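Local coordinates for hypothetical conserved protein (Thermus thermophilus, PDB 3DZM) that is of unknown function but forms a calcium-binding beta-barrel that is a major protein of the outer membrane, at residues K10-G21 / V203-F214. Sequence-based numbering, arbitrary orientation.
Sequences KFSVEAGAGFYG and VLKLRLGAAYRF. With C8E ((hydroxyethyloxy)tri(ethyloxy)octane), chain E.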
loop_
_atom_site.group_PDB
_atom_site.type_symbol
_atom_site.label_atom_id
_atom_site.label_comp_id
_atom_site.label_asym_id
_atom_site.label_seq_id
_atom_site.Cartn_x
_atom_site.Cartn_y
_atom_site.Cartn_z
ATOM N N LYS A 10 -23.646 -1.167 14.029
ATOM C CA LYS A 10 -22.976 -2.462 13.911
ATOM C C LYS A 10 -21.469 -2.363 13.628
ATOM O O LYS A 10 -21.052 -2.037 12.522
ATOM C CB LYS A 10 -23.675 -3.311 12.858
ATOM C CG LYS A 10 -24.908 -4.035 13.409
ATOM C CD LYS A 10 -25.993 -4.262 12.338
ATOM C CE LYS A 10 -27.358 -4.618 12.959
ATOM N NZ LYS A 10 -27.798 -3.636 13.997
ATOM N N PHE A 11 -20.665 -2.652 14.646
ATOM C CA PHE A 11 -19.209 -2.565 14.552
ATOM C C PHE A 11 -18.534 -3.939 14.293
ATOM O O PHE A 11 -18.832 -4.922 14.978
ATOM C CB PHE A 11 -18.642 -1.904 15.824
ATOM C CG PHE A 11 -19.118 -0.491 16.040
ATOM C CD1 PHE A 11 -18.554 0.562 15.334
ATOM C CD2 PHE A 11 -20.107 -0.211 16.962
ATOM C CE1 PHE A 11 -18.983 1.851 15.532
ATOM C CE2 PHE A 11 -20.543 1.087 17.165
ATOM C CZ PHE A 11 -19.987 2.116 16.450
ATOM N N SER A 12 -17.651 -4.025 13.298
ATOM C CA SER A 12 -16.967 -5.294 13.041
ATOM C C SER A 12 -15.503 -5.024 12.855
ATOM O O SER A 12 -15.093 -3.906 12.567
ATOM C CB SER A 12 -17.506 -6.027 11.811
ATOM O OG SER A 12 -18.749 -5.484 11.414
ATOM N N VAL A 13 -14.706 -6.058 13.031
ATOM C CA VAL A 13 -13.295 -5.946 12.744
ATOM C C VAL A 13 -13.099 -6.890 11.561
ATOM O O VAL A 13 -13.688 -7.983 11.520
ATOM C CB VAL A 13 -12.415 -6.284 14.011
ATOM C CG1 VAL A 13 -12.868 -7.582 14.650
ATOM C CG2 VAL A 13 -10.919 -6.342 13.684
ATOM N N GLU A 14 -12.310 -6.438 10.590
ATOM C CA GLU A 14 -12.142 -7.135 9.331
ATOM C C GLU A 14 -10.647 -7.351 9.072
ATOM O O GLU A 14 -9.853 -6.422 9.151
ATOM C CB GLU A 14 -12.800 -6.291 8.227
ATOM C CG GLU A 14 -12.824 -6.882 6.823
ATOM C CD GLU A 14 -12.790 -5.791 5.738
ATOM O OE1 GLU A 14 -13.859 -5.225 5.405
ATOM O OE2 GLU A 14 -11.680 -5.509 5.214
ATOM N N ALA A 15 -10.262 -8.582 8.768
ATOM C CA ALA A 15 -8.889 -8.890 8.341
ATOM C C ALA A 15 -8.920 -9.349 6.900
ATOM O O ALA A 15 -9.814 -10.111 6.515
ATOM C CB ALA A 15 -8.260 -10.018 9.236
ATOM N N GLY A 16 -7.963 -8.904 6.094
ATOM C CA GLY A 16 -7.890 -9.408 4.738
ATOM C C GLY A 16 -6.502 -9.636 4.227
ATOM O O GLY A 16 -5.554 -9.022 4.682
ATOM N N ALA A 17 -6.376 -10.516 3.254
ATOM C CA ALA A 17 -5.068 -10.837 2.691
ATOM C C ALA A 17 -5.170 -10.762 1.182
ATOM O O ALA A 17 -6.231 -11.018 0.619
ATOM C CB ALA A 17 -4.633 -12.257 3.127
ATOM N N GLY A 18 -4.074 -10.425 0.519
ATOM C CA GLY A 18 -4.092 -10.376 -0.919
ATOM C C GLY A 18 -3.177 -9.357 -1.526
ATOM O O GLY A 18 -2.094 -9.075 -1.020
ATOM N N PHE A 19 -3.597 -8.790 -2.640
ATOM C CA PHE A 19 -2.663 -7.964 -3.409
ATOM C C PHE A 19 -2.927 -6.442 -3.240
ATOM O O PHE A 19 -4.067 -5.977 -3.311
ATOM C CB PHE A 19 -2.611 -8.435 -4.865
ATOM C CG PHE A 19 -1.668 -7.641 -5.734
ATOM C CD1 PHE A 19 -0.433 -8.174 -6.110
ATOM C CD2 PHE A 19 -2.022 -6.362 -6.200
ATOM C CE1 PHE A 19 0.437 -7.450 -6.920
ATOM C CE2 PHE A 19 -1.161 -5.635 -7.007
ATOM C CZ PHE A 19 0.071 -6.182 -7.363
ATOM N N TYR A 20 -1.862 -5.714 -2.903
ATOM C CA TYR A 20 -1.851 -4.269 -2.873
ATOM C C TYR A 20 -0.532 -3.758 -3.408
ATOM O O TYR A 20 0.220 -3.132 -2.700
ATOM C CB TYR A 20 -2.064 -3.721 -1.479
ATOM C CG TYR A 20 -2.416 -2.257 -1.473
ATOM C CD1 TYR A 20 -3.717 -1.843 -1.756
ATOM C CD2 TYR A 20 -1.442 -1.283 -1.249
ATOM C CE1 TYR A 20 -4.050 -0.502 -1.787
ATOM C CE2 TYR A 20 -1.772 0.078 -1.259
ATOM C CZ TYR A 20 -3.083 0.455 -1.536
ATOM O OH TYR A 20 -3.437 1.782 -1.576
ATOM N N GLY A 21 -0.260 -4.029 -4.671
ATOM C CA GLY A 21 1.030 -3.692 -5.228
ATOM C C GLY A 21 2.123 -4.624 -4.774
ATOM O O GLY A 21 3.308 -4.325 -4.908
ATOM N N VAL A 203 -2.550 1.789 -7.918
ATOM C CA VAL A 203 -2.462 0.539 -7.191
ATOM C C VAL A 203 -3.761 -0.231 -7.346
ATOM O O VAL A 203 -4.819 0.268 -6.978
ATOM C CB VAL A 203 -2.128 0.763 -5.665
ATOM C CG1 VAL A 203 -1.838 -0.582 -4.949
ATOM C CG2 VAL A 203 -0.960 1.710 -5.497
ATOM N N LEU A 204 -3.670 -1.437 -7.901
ATOM C CA LEU A 204 -4.762 -2.416 -7.834
ATOM C C LEU A 204 -4.854 -3.113 -6.470
ATOM O O LEU A 204 -3.879 -3.643 -5.968
ATOM C CB LEU A 204 -4.554 -3.477 -8.893
ATOM C CG LEU A 204 -5.728 -4.407 -9.145
ATOM C CD1 LEU A 204 -6.908 -3.641 -9.691
ATOM C CD2 LEU A 204 -5.313 -5.486 -10.112
ATOM N N LYS A 205 -6.029 -3.117 -5.874
ATOM C CA LYS A 205 -6.214 -3.773 -4.589
ATOM C C LYS A 205 -7.187 -4.912 -4.782
ATOM O O LYS A 205 -8.311 -4.704 -5.267
ATOM C CB LYS A 205 -6.767 -2.807 -3.526
ATOM C CG LYS A 205 -7.391 -3.501 -2.311
ATOM C CD LYS A 205 -8.630 -2.757 -1.815
ATOM C CE LYS A 205 -8.368 -1.283 -1.577
ATOM N NZ LYS A 205 -9.335 -0.713 -0.573
ATOM N N LEU A 206 -6.752 -6.103 -4.386
ATOM C CA LEU A 206 -7.535 -7.331 -4.497
ATOM C C LEU A 206 -7.359 -8.212 -3.232
ATOM O O LEU A 206 -6.318 -8.843 -3.048
ATOM C CB LEU A 206 -7.065 -8.038 -5.749
ATOM C CG LEU A 206 -7.718 -9.313 -6.278
ATOM C CD1 LEU A 206 -9.224 -9.306 -6.122
ATOM C CD2 LEU A 206 -7.321 -9.443 -7.729
ATOM N N ARG A 207 -8.346 -8.212 -2.331
ATOM C CA ARG A 207 -8.205 -8.952 -1.072
ATOM C C ARG A 207 -9.372 -9.892 -0.755
ATOM O O ARG A 207 -10.512 -9.554 -1.055
ATOM C CB ARG A 207 -8.006 -8.005 0.111
ATOM C CG ARG A 207 -6.697 -7.287 0.154
ATOM C CD ARG A 207 -6.590 -6.460 1.444
ATOM N NE ARG A 207 -5.395 -5.617 1.478
ATOM C CZ ARG A 207 -5.411 -4.288 1.411
ATOM N NH1 ARG A 207 -6.565 -3.636 1.316
ATOM N NH2 ARG A 207 -4.266 -3.608 1.433
ATOM N N LEU A 208 -9.065 -11.058 -0.149
ATOM C CA LEU A 208 -10.055 -11.919 0.517
ATOM C C LEU A 208 -9.827 -11.856 2.001
ATOM O O LEU A 208 -8.696 -11.733 2.445
ATOM C CB LEU A 208 -9.987 -13.365 0.068
ATOM C CG LEU A 208 -10.144 -13.520 -1.440
ATOM C CD1 LEU A 208 -9.970 -14.967 -1.886
ATOM C CD2 LEU A 208 -11.491 -12.939 -1.902
ATOM N N GLY A 209 -10.908 -11.913 2.770
ATOM C CA GLY A 209 -10.798 -11.835 4.207
ATOM C C GLY A 209 -12.110 -12.114 4.889
ATOM O O GLY A 209 -13.037 -12.580 4.262
ATOM N N ALA A 210 -12.179 -11.827 6.181
ATOM C CA ALA A 210 -13.356 -12.126 6.963
ATOM C C ALA A 210 -13.652 -10.979 7.896
ATOM O O ALA A 210 -12.744 -10.256 8.277
ATOM C CB ALA A 210 -13.126 -13.411 7.759
ATOM N N ALA A 211 -14.916 -10.804 8.263
ATOM C CA ALA A 211 -15.276 -9.770 9.229
ATOM C C ALA A 211 -16.069 -10.375 10.365
ATOM O O ALA A 211 -17.005 -11.133 10.137
ATOM C CB ALA A 211 -16.054 -8.671 8.578
ATOM N N TYR A 212 -15.679 -10.032 11.587
ATOM C CA TYR A 212 -16.318 -10.546 12.782
ATOM C C TYR A 212 -17.120 -9.423 13.417
ATOM O O TYR A 212 -16.555 -8.388 13.739
ATOM C CB TYR A 212 -15.253 -11.079 13.762
ATOM C CG TYR A 212 -15.844 -11.632 15.032
ATOM C CD1 TYR A 212 -16.544 -12.837 15.017
ATOM C CD2 TYR A 212 -15.744 -10.945 16.235
ATOM C CE1 TYR A 212 -17.125 -13.360 16.165
ATOM C CE2 TYR A 212 -16.319 -11.460 17.401
ATOM C CZ TYR A 212 -17.014 -12.676 17.356
ATOM O OH TYR A 212 -17.603 -13.219 18.490
ATOM N N ARG A 213 -18.431 -9.615 13.568
ATOM C CA ARG A 213 -19.309 -8.565 14.105
ATOM C C ARG A 213 -19.272 -8.487 15.611
ATOM O O ARG A 213 -18.736 -9.368 16.255
ATOM C CB ARG A 213 -20.766 -8.720 13.630
ATOM C CG ARG A 213 -21.726 -7.619 14.132
ATOM C CD ARG A 213 -23.081 -7.663 13.418
ATOM N NE ARG A 213 -22.905 -7.823 11.970
ATOM C CZ ARG A 213 -22.926 -6.829 11.078
ATOM N NH1 ARG A 213 -23.134 -5.586 11.474
ATOM N NH2 ARG A 213 -22.745 -7.081 9.783
ATOM N N PHE A 214 -19.814 -7.392 16.145
ATOM C CA PHE A 214 -20.148 -7.215 17.574
ATOM C C PHE A 214 -20.674 -5.800 17.866
ATOM O O PHE A 214 -21.431 -5.214 17.079
ATOM C CB PHE A 214 -18.974 -7.541 18.505
ATOM C CG PHE A 214 -17.731 -6.775 18.199
ATOM C CD1 PHE A 214 -17.735 -5.395 18.228
ATOM C CD2 PHE A 214 -16.554 -7.433 17.894
ATOM C CE1 PHE A 214 -16.591 -4.681 17.936
ATOM C CE2 PHE A 214 -15.412 -6.733 17.605
ATOM C CZ PHE A 214 -15.428 -5.354 17.622
HETATM C C1 C8E E . -5.537 -1.311 -13.880
HETATM C C2 C8E E . -5.127 0.092 -13.411
HETATM C C3 C8E E . -3.688 0.474 -13.782
HETATM C C4 C8E E . -3.634 1.611 -14.816
HETATM C C5 C8E E . -2.330 2.417 -14.810
HETATM C C6 C8E E . -1.337 2.100 -15.940
HETATM C C7 C8E E . -0.053 1.429 -15.436
HETATM C C8 C8E E . 0.015 1.456 -13.905
HETATM O O9 C8E E . 1.329 1.520 -13.360
HETATM C C10 C8E E . 1.581 2.771 -12.734
HETATM C C11 C8E E . 2.670 2.690 -11.663
HETATM O O12 C8E E . 2.102 2.509 -10.380
HETATM C C13 C8E E . 3.028 1.983 -9.441
HETATM C C14 C8E E . 2.350 1.147 -8.351
HETATM O O15 C8E E . 2.939 -0.142 -8.303
HETATM C C16 C8E E . 2.221 -1.052 -7.495
HETATM C C17 C8E E . 2.437 -0.723 -6.016
HETATM O O18 C8E E . 3.531 -1.442 -5.473
HETATM C C19 C8E E . 4.772 -0.846 -5.769
HETATM C C20 C8E E . 4.742 0.570 -5.207
HETATM O O21 C8E E . 5.158 0.571 -3.869
#
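Val203 sets its CG1 methyl squarely over one face of the Tyr20 ring, 3.6 Å from the ring centroid and 4° off the normal, a CH-pi contact. Lys205 CB meets the edge of that ring at Tyr20 CD1 (3.7 Å), and Arg207 NH2 comes obliquely to Tyr20 CB (3.7 Å), unstacked although guanidinium and ring planes are 11° apart. Tyr20 CG stands anti to the backbone N (chi1 -165°), which carries the ring inward to where its hydroxyl bonds Asp160 and Tyr162. Replacing Tyr20 by an alanine would probably leave Val203 CG1 without its aromatic floor and Asp160 and Tyr162 without their shared partner. Gly18 suits the corner of the chain, because a CB would strike Leu206 O and the preceding carbonyl; one on Gly209 would hit Ala15 O. Paired backbone bonds join the strands antiparallel, as in Ala17 N to Leu208 O (2.7 Å). Glu14, on the face with Ser12 and Ala211, touches Ala211 CB through its own CB and ends in salt bridges to Arg43 and Arg142, which probably balance its buried charge. Val13, Phe19, Leu206 and Tyr212 occupy the other, largely exposed face, consistent with a lipid-facing surface. This first-to-last strand pairing, ending at a terminal phenylalanine, closes an outer-membrane beta-barrel.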